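Long-range contacts in CghA (Chaetomium globosum, PDB 6KBC), which belongs to the calycin-like proteins, built of two strand-rich domains, and holds the ligand WK1 in a pocket with residues from both: residues A[47-52]-A[224-229]; A[250-255]-A[275-280]; A[31-36]-A[184-189]. All coordinates share one frame; numbering follows the deposited sequence.

Contact 1 (A[47-52]-A[224-229]); sequences ETWLFD and GGMDRS. With WK1 ((2S)-3-[(2S,4E)-4-[[(1R,2S,4aR,6S,8R,8aS)-2-[(E)-but-2-en-2-yl]-6,8-dimethyl-1,2,4a,5,6,7,8,8a-octahydronaphthalen-1-yl]-oxidanyl-methylidene]-3,5-bis(oxidanylidene)pyrrolidin-2-yl]-2-methyl-2-oxidanyl-propanoic acid), chain B.
Gly-224 and Gly-225 lie against Asp-52 at one end of an antiparallel beta ladder, part of the calycin-like N-terminal domain, in which strand 47-52 pairs with strand 224-229. Gly-224, with no side chain, can bring CA to 3.4 Å from Asp-52 O. Gly-225 N then donates to Asp-52 OD1 at 2.8 Å, so a carboxylate oxygen takes the place of a backbone partner; with chi1 at 57°, Asp-52 CG sits between its own N and carbonyl carbon, turned across to the facing strand. Met-226 stands beside Phe-51 in a non-hydrogen-bonded pair and makes a Met-aromatic contact with its ring. Met-226 CG presses to 3.3 Å from Phe-51 CE2, and the bend at chi2 (-88°) carries Met-226 CE on to the edge of the indole, 3.7 Å from Trp-49 CD1; a long, flexible thioether suits this place between two aromatics. Asp-227 shares the other side of the ladder with Leu-50, whose CD1 approaches WK1 C13 at 3.9 Å. The acid is buried, but Arg-246 bridges it to Asp-52 and Trp-183 donates to its other oxygen. Arg-228 spreads its guanidinium flat on Trp-49, planes 17° apart and centres 4.2 Å apart, while Arg-228 NH1 and NH2 both grip Glu-47 OE2, which lies in the guanidinium plane, 2.8 Å from NH2. Arginine suits the site because its face can stack while its edge bonds; NE goes to Asn-32 O. At Ser-229, OG bonds to Tyr-182 O and also accepts from a water that sits 2.8 Å from both Ser-229 OG and Thr-48 OG1.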
loop_
_atom_site.group_PDB
_atom_site.type_symbol
_atom_site.label_atom_id
_atom_site.label_comp_id
_atom_site.label_asym_id
_atom_site.label_seq_id
_atom_site.Cartn_x
_atom_site.Cartn_y
_atom_site.Cartn_z
ATOM N N GLU A 47 -5.145 1.798 -11.670
ATOM C CA GLU A 47 -3.953 0.991 -11.513
ATOM C C GLU A 47 -3.014 1.726 -10.573
ATOM O O GLU A 47 -2.897 2.956 -10.635
ATOM C CB GLU A 47 -3.279 0.725 -12.861
ATOM C CG GLU A 47 -4.200 0.009 -13.830
ATOM C CD GLU A 47 -3.465 -0.903 -14.784
ATOM O OE1 GLU A 47 -3.501 -0.638 -16.000
ATOM O OE2 GLU A 47 -2.888 -1.902 -14.324
ATOM N N THR A 48 -2.374 0.971 -9.686
ATOM C CA THR A 48 -1.529 1.534 -8.645
ATOM C C THR A 48 -0.240 0.737 -8.554
ATOM O O THR A 48 -0.266 -0.497 -8.511
ATOM C CB THR A 48 -2.245 1.536 -7.284
ATOM O OG1 THR A 48 -3.541 2.126 -7.431
ATOM C CG2 THR A 48 -1.443 2.330 -6.260
ATOM N N TRP A 49 0.882 1.451 -8.550
ATOM C CA TRP A 49 2.185 0.906 -8.201
ATOM C C TRP A 49 2.659 1.665 -6.972
ATOM O O TRP A 49 2.864 2.881 -7.039
ATOM C CB TRP A 49 3.191 1.070 -9.348
ATOM C CG TRP A 49 2.831 0.320 -10.603
ATOM C CD1 TRP A 49 3.361 -0.868 -11.033
ATOM C CD2 TRP A 49 1.866 0.706 -11.582
ATOM N NE1 TRP A 49 2.789 -1.234 -12.225
ATOM C CE2 TRP A 49 1.865 -0.288 -12.581
ATOM C CE3 TRP A 49 0.999 1.794 -11.712
ATOM C CZ2 TRP A 49 1.031 -0.224 -13.694
ATOM C CZ3 TRP A 49 0.173 1.856 -12.820
ATOM C CH2 TRP A 49 0.191 0.852 -13.790
ATOM N N LEU A 50 2.810 0.963 -5.855
ATOM C CA LEU A 50 3.156 1.599 -4.589
ATOM C C LEU A 50 4.565 1.208 -4.170
ATOM O O LEU A 50 4.930 0.029 -4.222
ATOM C CB LEU A 50 2.167 1.206 -3.478
ATOM C CG LEU A 50 2.413 1.713 -2.044
ATOM C CD1 LEU A 50 1.063 1.884 -1.324
ATOM C CD2 LEU A 50 3.336 0.777 -1.232
ATOM N N PHE A 51 5.335 2.191 -3.708
ATOM C CA PHE A 51 6.685 1.965 -3.199
ATOM C C PHE A 51 6.818 2.737 -1.900
ATOM O O PHE A 51 6.451 3.909 -1.840
ATOM C CB PHE A 51 7.777 2.442 -4.177
ATOM C CG PHE A 51 7.692 1.830 -5.553
ATOM C CD1 PHE A 51 6.813 2.336 -6.496
ATOM C CD2 PHE A 51 8.519 0.773 -5.906
ATOM C CE1 PHE A 51 6.745 1.772 -7.775
ATOM C CE2 PHE A 51 8.461 0.209 -7.178
ATOM C CZ PHE A 51 7.571 0.712 -8.110
ATOM N N ASP A 52 7.367 2.109 -0.866
ATOM C CA ASP A 52 7.494 2.849 0.378
ATOM C C ASP A 52 8.783 2.478 1.092
ATOM O O ASP A 52 9.514 1.565 0.695
ATOM C CB ASP A 52 6.287 2.640 1.313
ATOM C CG ASP A 52 6.048 1.184 1.654
ATOM O OD1 ASP A 52 7.019 0.388 1.612
ATOM O OD2 ASP A 52 4.885 0.831 1.984
ATOM N N GLY A 224 10.818 -1.533 3.456
ATOM C CA GLY A 224 9.659 -1.131 2.692
ATOM C C GLY A 224 9.300 -2.238 1.736
ATOM O O GLY A 224 9.881 -3.326 1.768
ATOM N N GLY A 225 8.337 -1.953 0.886
ATOM C CA GLY A 225 7.908 -2.961 -0.078
ATOM C C GLY A 225 7.347 -2.321 -1.312
ATOM O O GLY A 225 7.265 -1.106 -1.369
ATOM N N MET A 226 6.978 -3.163 -2.255
ATOM C CA MET A 226 6.365 -2.713 -3.509
ATOM C C MET A 226 5.005 -3.402 -3.594
ATOM O O MET A 226 4.958 -4.595 -3.452
ATOM C CB MET A 226 7.239 -3.071 -4.703
ATOM C CG MET A 226 6.830 -2.349 -5.943
ATOM S SD MET A 226 5.583 -3.265 -6.794
ATOM C CE MET A 226 4.825 -1.987 -7.781
ATOM N N ASP A 227 3.949 -2.610 -3.690
ATOM C CA ASP A 227 2.568 -3.131 -3.765
ATOM C C ASP A 227 2.019 -2.832 -5.157
ATOM O O ASP A 227 2.311 -1.797 -5.681
ATOM C CB ASP A 227 1.672 -2.556 -2.675
ATOM C CG ASP A 227 2.018 -3.001 -1.267
ATOM O OD1 ASP A 227 3.161 -3.209 -0.989
ATOM O OD2 ASP A 227 1.123 -3.130 -0.486
ATOM N N ARG A 228 1.193 -3.728 -5.652
ATOM C CA ARG A 228 0.644 -3.611 -6.997
ATOM C C ARG A 228 -0.850 -3.849 -6.923
ATOM O O ARG A 228 -1.290 -4.824 -6.309
ATOM C CB ARG A 228 1.301 -4.615 -7.947
ATOM C CG ARG A 228 0.657 -4.730 -9.316
ATOM C CD ARG A 228 0.738 -3.453 -10.119
ATOM N NE ARG A 228 0.434 -3.739 -11.522
ATOM C CZ ARG A 228 -0.508 -3.132 -12.243
ATOM N NH1 ARG A 228 -1.261 -2.179 -11.719
ATOM N NH2 ARG A 228 -0.689 -3.478 -13.511
ATOM N N SER A 229 -1.617 -2.968 -7.552
ATOM C CA SER A 229 -3.063 -3.043 -7.488
ATOM C C SER A 229 -3.661 -2.646 -8.826
ATOM O O SER A 229 -3.100 -1.826 -9.563
ATOM C CB SER A 229 -3.616 -2.133 -6.397
ATOM O OG SER A 229 -5.040 -2.099 -6.412
HETATM O O WK1 B . -3.397 11.833 -1.557
HETATM C C17 WK1 B . -2.652 11.061 -1.010
HETATM O O1 WK1 B . -1.496 11.311 -0.821
HETATM C C19 WK1 B . -3.153 9.759 -0.533
HETATM O O2 WK1 B . -4.526 9.629 -0.677
HETATM C C18 WK1 B . -2.886 9.646 0.936
HETATM C C20 WK1 B . -2.442 8.766 -1.410
HETATM C C22 WK1 B . -2.513 7.407 -0.843
HETATM N N WK1 B . -1.727 6.362 -1.470
HETATM C C21 WK1 B . -2.473 5.273 -1.619
HETATM O O5 WK1 B . -2.002 4.164 -2.140
HETATM C C23 WK1 B . -3.815 6.790 -0.733
HETATM O O4 WK1 B . -4.894 7.357 -0.234
HETATM C C24 WK1 B . -3.866 5.440 -1.176
HETATM C C16 WK1 B . -5.017 4.543 -1.159
HETATM O O3 WK1 B . -6.112 4.996 -0.685
HETATM C C9 WK1 B . -4.871 3.131 -1.544
HETATM C C8 WK1 B . -4.370 2.528 -0.201
HETATM C C12 WK1 B . -3.380 3.311 0.637
HETATM C C13 WK1 B . -2.083 3.111 0.576
HETATM C C90 WK1 B . -1.134 3.903 1.409
HETATM C C14 WK1 B . -3.868 4.357 1.574
HETATM C C7 WK1 B . -5.505 2.212 0.726
HETATM C C6 WK1 B . -6.491 1.476 0.287
HETATM C C3 WK1 B . -6.559 1.243 -1.189
HETATM C C4 WK1 B . -6.152 2.452 -2.006
HETATM C C5 WK1 B . -5.983 1.980 -3.437
HETATM C C11 WK1 B . -5.767 3.151 -4.343
HETATM C C2 WK1 B . -7.820 0.604 -1.709
HETATM C C1 WK1 B . -7.435 -0.007 -3.019
HETATM C C10 WK1 B . -8.469 -0.890 -3.636
HETATM C C WK1 B . -7.116 1.117 -3.958
HETATM O O HOH W 1 -5.417 0.174 -7.957
#

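Contact 2 (A[250-255]-A[275-280]); sequences GPYVMA and LYRDGK
Pro-251 lays its ring over the guanidinium of Arg-277, with Pro-251 CG above the centre of that flat group and 3.7 Å from Arg-277 CZ. The arginine chain leaves the backbone extended (CG anti to N, chi1 -171°) and crosses the Tyr-252 ring obliquely, Arg-277 CG lying 3.6 Å from Tyr-252 CE1; the guanidinium stands almost perpendicular to the phenol ring, at 88°. There Arg-277 NE donates to Tyr-252 OH at 3.0 Å. Glu-380 joins both polar ends, taking a hydrogen bond with the phenol and a salt bridge with Arg-277 NH2, so arginine and tyrosine share one carboxylate. Behind these side chains the backbone forms the antiparallel hairpin of strands 252-261 and 269-277 in the C-terminal, calycin-related domain. Val-253 and Tyr-276 form a hydrogen-bonded pair of it: Tyr-276 N reaches Val-253 O at 2.7 Å, and Val-253 N returns the bond to Tyr-276 O at 3.0 Å. After strand 269-277 a type I' turn from Arg-277 to Lys-280 leads into strand 280-285. Asp-278 and Gly-279 occupy its two central positions, both with positive phi, which Asp tolerates fairly well and glycine readily. Pro-251 O accepts from Asp-278 N at 2.8 Å and from a water, which in turn accepts from Gly-279 N. On the Tyr-252 side of the sheet, farther from the turn, Leu-275 CD1 packs 3.8 Å from Met-254 CB, two apolar chains lying alongside each other, both also touching Phe-329 and Phe-341 of strands 324-330 and 338-346.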
loop_
_atom_site.group_PDB
_atom_site.type_symbol
_atom_site.label_atom_id
_atom_site.label_comp_id
_atom_site.label_asym_id
_atom_site.label_seq_id
_atom_site.Cartn_x
_atom_site.Cartn_y
_atom_site.Cartn_z
ATOM N N GLY A 250 10.465 -7.004 15.763
ATOM C CA GLY A 250 11.287 -8.166 16.005
ATOM C C GLY A 250 11.421 -8.994 14.745
ATOM O O GLY A 250 11.708 -8.474 13.667
ATOM N N PRO A 251 11.181 -10.304 14.846
ATOM C CA PRO A 251 11.264 -11.160 13.654
ATOM C C PRO A 251 10.069 -11.029 12.721
ATOM O O PRO A 251 10.083 -11.639 11.645
ATOM C CB PRO A 251 11.318 -12.569 14.251
ATOM C CG PRO A 251 10.479 -12.445 15.485
ATOM C CD PRO A 251 10.744 -11.059 16.033
ATOM N N TYR A 252 9.045 -10.265 13.090
ATOM C CA TYR A 252 7.779 -10.260 12.363
ATOM C C TYR A 252 7.737 -9.127 11.358
ATOM O O TYR A 252 8.076 -7.978 11.681
ATOM C CB TYR A 252 6.599 -10.134 13.329
ATOM C CG TYR A 252 6.464 -11.309 14.233
ATOM C CD1 TYR A 252 6.102 -12.551 13.735
ATOM C CD2 TYR A 252 6.759 -11.201 15.580
ATOM C CE1 TYR A 252 5.990 -13.644 14.577
ATOM C CE2 TYR A 252 6.662 -12.273 16.417
ATOM C CZ TYR A 252 6.275 -13.494 15.913
ATOM O OH TYR A 252 6.169 -14.566 16.768
ATOM N N VAL A 253 7.284 -9.446 10.150
ATOM C CA VAL A 253 6.956 -8.447 9.146
ATOM C C VAL A 253 5.518 -8.698 8.721
ATOM O O VAL A 253 5.151 -9.835 8.411
ATOM C CB VAL A 253 7.913 -8.512 7.948
ATOM C CG1 VAL A 253 7.393 -7.663 6.804
ATOM C CG2 VAL A 253 9.306 -8.038 8.377
ATOM N N MET A 254 4.709 -7.650 8.726
ATOM C CA MET A 254 3.295 -7.793 8.405
ATOM C C MET A 254 2.877 -6.728 7.413
ATOM O O MET A 254 3.331 -5.577 7.480
ATOM C CB MET A 254 2.396 -7.735 9.654
ATOM C CG MET A 254 2.257 -6.388 10.325
ATOM S SD MET A 254 2.128 -6.491 12.138
ATOM C CE MET A 254 3.618 -7.376 12.640
ATOM N N ALA A 255 2.030 -7.127 6.466
ATOM C CA ALA A 255 1.550 -6.214 5.448
ATOM C C ALA A 255 0.097 -6.552 5.179
ATOM O O ALA A 255 -0.274 -7.725 5.146
ATOM C CB ALA A 255 2.389 -6.296 4.166
ATOM N N LEU A 275 1.742 -12.318 7.124
ATOM C CA LEU A 275 2.639 -12.200 8.259
ATOM C C LEU A 275 3.836 -13.109 8.008
ATOM O O LEU A 275 3.673 -14.268 7.616
ATOM C CB LEU A 275 1.962 -12.572 9.564
ATOM C CG LEU A 275 2.860 -12.525 10.796
ATOM C CD1 LEU A 275 3.248 -11.082 11.137
ATOM C CD2 LEU A 275 2.151 -13.201 11.967
ATOM N N TYR A 276 5.025 -12.573 8.218
ATOM C CA TYR A 276 6.258 -13.327 8.085
ATOM C C TYR A 276 6.941 -13.340 9.435
ATOM O O TYR A 276 6.797 -12.404 10.217
ATOM C CB TYR A 276 7.174 -12.707 7.047
ATOM C CG TYR A 276 6.563 -12.582 5.685
ATOM C CD1 TYR A 276 5.807 -11.468 5.346
ATOM C CD2 TYR A 276 6.779 -13.563 4.708
ATOM C CE1 TYR A 276 5.248 -11.341 4.091
ATOM C CE2 TYR A 276 6.223 -13.444 3.448
ATOM C CZ TYR A 276 5.460 -12.334 3.146
ATOM O OH TYR A 276 4.910 -12.191 1.899
ATOM N N ARG A 277 7.658 -14.421 9.716
ATOM C CA ARG A 277 8.548 -14.490 10.864
ATOM C C ARG A 277 9.917 -14.893 10.342
ATOM O O ARG A 277 10.063 -15.974 9.767
ATOM C CB ARG A 277 8.048 -15.485 11.910
ATOM C CG ARG A 277 8.825 -15.418 13.224
ATOM C CD ARG A 277 8.393 -16.512 14.196
ATOM N NE ARG A 277 8.519 -16.075 15.589
ATOM C CZ ARG A 277 9.670 -16.000 16.261
ATOM N NH1 ARG A 277 10.819 -16.339 15.680
ATOM N NH2 ARG A 277 9.670 -15.590 17.523
ATOM N N ASP A 278 10.895 -14.013 10.513
ATOM C CA ASP A 278 12.235 -14.199 9.945
ATOM C C ASP A 278 12.167 -14.562 8.470
ATOM O O ASP A 278 12.909 -15.413 7.984
ATOM C CB ASP A 278 13.021 -15.249 10.715
ATOM C CG ASP A 278 13.337 -14.808 12.114
ATOM O OD1 ASP A 278 13.884 -13.694 12.263
ATOM O OD2 ASP A 278 13.049 -15.580 13.054
ATOM N N GLY A 279 11.255 -13.915 7.749
ATOM C CA GLY A 279 11.187 -14.078 6.317
ATOM C C GLY A 279 10.420 -15.286 5.835
ATOM O O GLY A 279 10.225 -15.429 4.622
ATOM N N LYS A 280 9.978 -16.158 6.726
ATOM C CA LYS A 280 9.110 -17.266 6.351
ATOM C C LYS A 280 7.658 -16.822 6.510
ATOM O O LYS A 280 7.297 -16.243 7.542
ATOM C CB LYS A 280 9.399 -18.458 7.248
ATOM C CG LYS A 280 10.819 -18.948 7.031
ATOM C CD LYS A 280 11.153 -20.165 7.842
ATOM C CE LYS A 280 12.612 -20.484 7.618
ATOM N NZ LYS A 280 12.817 -20.898 6.207
HETATM O O HOH W 2 10.010 -11.608 8.709
#

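Contact 3 (A[31-36]-A[184-189]); sequences GNLFPK and FRPIAM
Gly-31 brings its carbonyl against the rings of Phe-184 and Pro-186: Gly-31 O lies 3.7 Å from Phe-184 CZ and 3.6 Å from Pro-186 CG. Glycine suits the place because a CB here would be crowded by Leu-33 CG and would stand close to Pro-186 CB. No hydrogen bond links the two segments, so the contact is plain packing of a loop on the corner where strand 181-200 changes direction. Asn-32 follows with positive phi (57°), a backbone shape that asparagine adopts more easily than most residues. Asn-32 CB meets the edge of the Phe-184 ring in the ring plane, 3.8 Å from Phe-184 CZ, and the amide stands nearly perpendicular to that ring, at 85°. The aromatic rim thus touches aliphatic carbon while the amide is occupied within the loop and just before it: ND2 donates to Ile-27 O, and Asn-32 OD1 accepts from Lys-36 NZ at 2.6 Å, on a lone pair in the carbonyl plane. Leu-33 adds a branched apolar end, Leu-33 CD2 resting 3.9 Å from Pro-186 CG. The rigid proline ring is therefore touched by both the backbone of Gly-31 and the tip of Leu-33. Phe-34 and Pro-35 pack on strand 6-10, on one flank of the loop. Lys-36, where the loop curls back, closes it through that bond to Asn-32; its ammonium is also bonded to Ala-25 O and makes a cation-pi contact with Trp-230, which would help satisfy a buried charge. On the side of the corner, Phe-184 and Ile-187 are hydrogen-bonded through their backbones to strand 223-231, and Phe-184 also touches Asn-272 of strand 269-277 in the C-terminal domain.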
loop_
_atom_site.group_PDB
_atom_site.type_symbol
_atom_site.label_atom_id
_atom_site.label_comp_id
_atom_site.label_asym_id
_atom_site.label_seq_id
_atom_site.Cartn_x
_atom_site.Cartn_y
_atom_site.Cartn_z
ATOM N N GLY A 31 4.761 -10.467 -10.716
ATOM C CA GLY A 31 4.498 -9.141 -10.194
ATOM C C GLY A 31 3.345 -8.440 -10.876
ATOM O O GLY A 31 2.769 -7.509 -10.300
ATOM N N ASN A 32 2.989 -8.863 -12.094
ATOM C CA ASN A 32 1.897 -8.245 -12.843
ATOM C C ASN A 32 2.122 -6.752 -13.036
ATOM O O ASN A 32 1.170 -5.975 -13.101
ATOM C CB ASN A 32 0.541 -8.489 -12.173
ATOM C CG ASN A 32 -0.015 -9.864 -12.468
ATOM O OD1 ASN A 32 -0.857 -10.022 -13.359
ATOM N ND2 ASN A 32 0.436 -10.859 -11.724
ATOM N N LEU A 33 3.384 -6.345 -13.140
ATOM C CA LEU A 33 3.706 -4.925 -13.103
ATOM C C LEU A 33 3.285 -4.201 -14.370
ATOM O O LEU A 33 3.069 -2.982 -14.341
ATOM C CB LEU A 33 5.209 -4.737 -12.873
ATOM C CG LEU A 33 5.669 -5.252 -11.517
ATOM C CD1 LEU A 33 7.179 -5.050 -11.337
ATOM C CD2 LEU A 33 4.852 -4.564 -10.418
ATOM N N PHE A 34 3.187 -4.908 -15.489
ATOM C CA PHE A 34 2.760 -4.246 -16.710
ATOM C C PHE A 34 1.277 -3.885 -16.617
ATOM O O PHE A 34 0.474 -4.677 -16.114
ATOM C CB PHE A 34 3.020 -5.136 -17.926
ATOM C CG PHE A 34 2.880 -4.410 -19.232
ATOM C CD1 PHE A 34 3.890 -3.568 -19.681
ATOM C CD2 PHE A 34 1.731 -4.541 -19.995
ATOM C CE1 PHE A 34 3.763 -2.884 -20.883
ATOM C CE2 PHE A 34 1.598 -3.860 -21.196
ATOM C CZ PHE A 34 2.613 -3.032 -21.638
ATOM N N PRO A 35 0.888 -2.695 -17.074
ATOM C CA PRO A 35 -0.495 -2.243 -16.881
ATOM C C PRO A 35 -1.511 -3.213 -17.468
ATOM O O PRO A 35 -1.288 -3.823 -18.517
ATOM C CB PRO A 35 -0.530 -0.896 -17.608
ATOM C CG PRO A 35 0.876 -0.421 -17.573
ATOM C CD PRO A 35 1.730 -1.646 -17.672
ATOM N N LYS A 36 -2.639 -3.348 -16.765
ATOM C CA LYS A 36 -3.730 -4.200 -17.216
ATOM C C LYS A 36 -4.623 -3.499 -18.225
ATOM O O LYS A 36 -5.374 -4.171 -18.939
ATOM C CB LYS A 36 -4.555 -4.668 -16.013
ATOM C CG LYS A 36 -3.745 -5.516 -15.032
ATOM C CD LYS A 36 -3.095 -6.694 -15.730
ATOM C CE LYS A 36 -2.294 -7.527 -14.766
ATOM N NZ LYS A 36 -1.600 -8.672 -15.424
ATOM N N PHE A 184 -1.801 -6.802 -4.143
ATOM C CA PHE A 184 -0.895 -7.756 -3.542
ATOM C C PHE A 184 0.500 -7.144 -3.607
ATOM O O PHE A 184 0.671 -5.992 -4.016
ATOM C CB PHE A 184 -1.009 -9.117 -4.240
ATOM C CG PHE A 184 -0.703 -9.056 -5.705
ATOM C CD1 PHE A 184 -1.712 -8.776 -6.628
ATOM C CD2 PHE A 184 0.593 -9.230 -6.159
ATOM C CE1 PHE A 184 -1.428 -8.683 -7.982
ATOM C CE2 PHE A 184 0.884 -9.150 -7.511
ATOM C CZ PHE A 184 -0.123 -8.881 -8.422
ATOM N N ARG A 185 1.503 -7.915 -3.217
ATOM C CA ARG A 185 2.825 -7.350 -2.965
ATOM C C ARG A 185 3.875 -8.030 -3.830
ATOM O O ARG A 185 4.380 -9.110 -3.473
ATOM C CB ARG A 185 3.159 -7.470 -1.480
ATOM C CG ARG A 185 2.256 -6.554 -0.644
ATOM C CD ARG A 185 2.232 -6.930 0.825
ATOM N NE ARG A 185 1.574 -8.207 1.044
ATOM C CZ ARG A 185 0.259 -8.357 1.187
ATOM N NH1 ARG A 185 -0.539 -7.298 1.148
ATOM N NH2 ARG A 185 -0.245 -9.567 1.368
ATOM N N PRO A 186 4.237 -7.441 -4.966
ATOM C CA PRO A 186 5.336 -8.011 -5.764
ATOM C C PRO A 186 6.628 -8.133 -4.984
ATOM O O PRO A 186 7.385 -9.093 -5.190
ATOM C CB PRO A 186 5.456 -7.023 -6.927
ATOM C CG PRO A 186 4.062 -6.508 -7.097
ATOM C CD PRO A 186 3.569 -6.330 -5.670
ATOM N N ILE A 187 6.914 -7.188 -4.091
ATOM C CA ILE A 187 8.011 -7.331 -3.144
ATOM C C ILE A 187 7.462 -7.092 -1.747
ATOM O O ILE A 187 7.126 -5.954 -1.389
ATOM C CB ILE A 187 9.179 -6.386 -3.436
ATOM C CG1 ILE A 187 9.696 -6.614 -4.858
ATOM C CG2 ILE A 187 10.265 -6.626 -2.419
ATOM C CD1 ILE A 187 10.603 -5.508 -5.350
ATOM N N ALA A 188 7.391 -8.164 -0.962
ATOM C CA ALA A 188 6.785 -8.112 0.361
ATOM C C ALA A 188 7.647 -7.318 1.328
ATOM O O ALA A 188 7.121 -6.561 2.155
ATOM C CB ALA A 188 6.573 -9.534 0.878
ATOM N N MET A 189 8.972 -7.479 1.244
ATOM C CA MET A 189 9.875 -6.902 2.232
ATOM C C MET A 189 11.220 -6.627 1.571
ATOM O O MET A 189 11.773 -7.503 0.895
ATOM C CB MET A 189 10.060 -7.856 3.414
ATOM C CG MET A 189 10.942 -7.325 4.531
ATOM S SD MET A 189 10.401 -5.729 5.175
ATOM C CE MET A 189 11.335 -5.823 6.717
#

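How the contacts relate
Contacts 1 and 3 adjoin, their centres about 7 Å apart. The loop 31-36 closes over the Trp-49 and Arg-228 side of the ladder: Trp-49 NE1 lies 2.8 Å from Leu-33 O, in a probable hydrogen bond, and strands 223-231 and 181-200 are sheet neighbours. The opposite side of contact 1 carries Thr-48 and Leu-50 of the WK1 pocket, whereas the Phe-184 side chain of contact 3 is about 11 Å from the ligand. Contact 2 belongs to the other domain, about 18 Å from contact 1 between centres and not touching it. Residues 184-189 connect them, since Met-189 CE packs 3.4 Å from Val-253 CG2 across the domain interface.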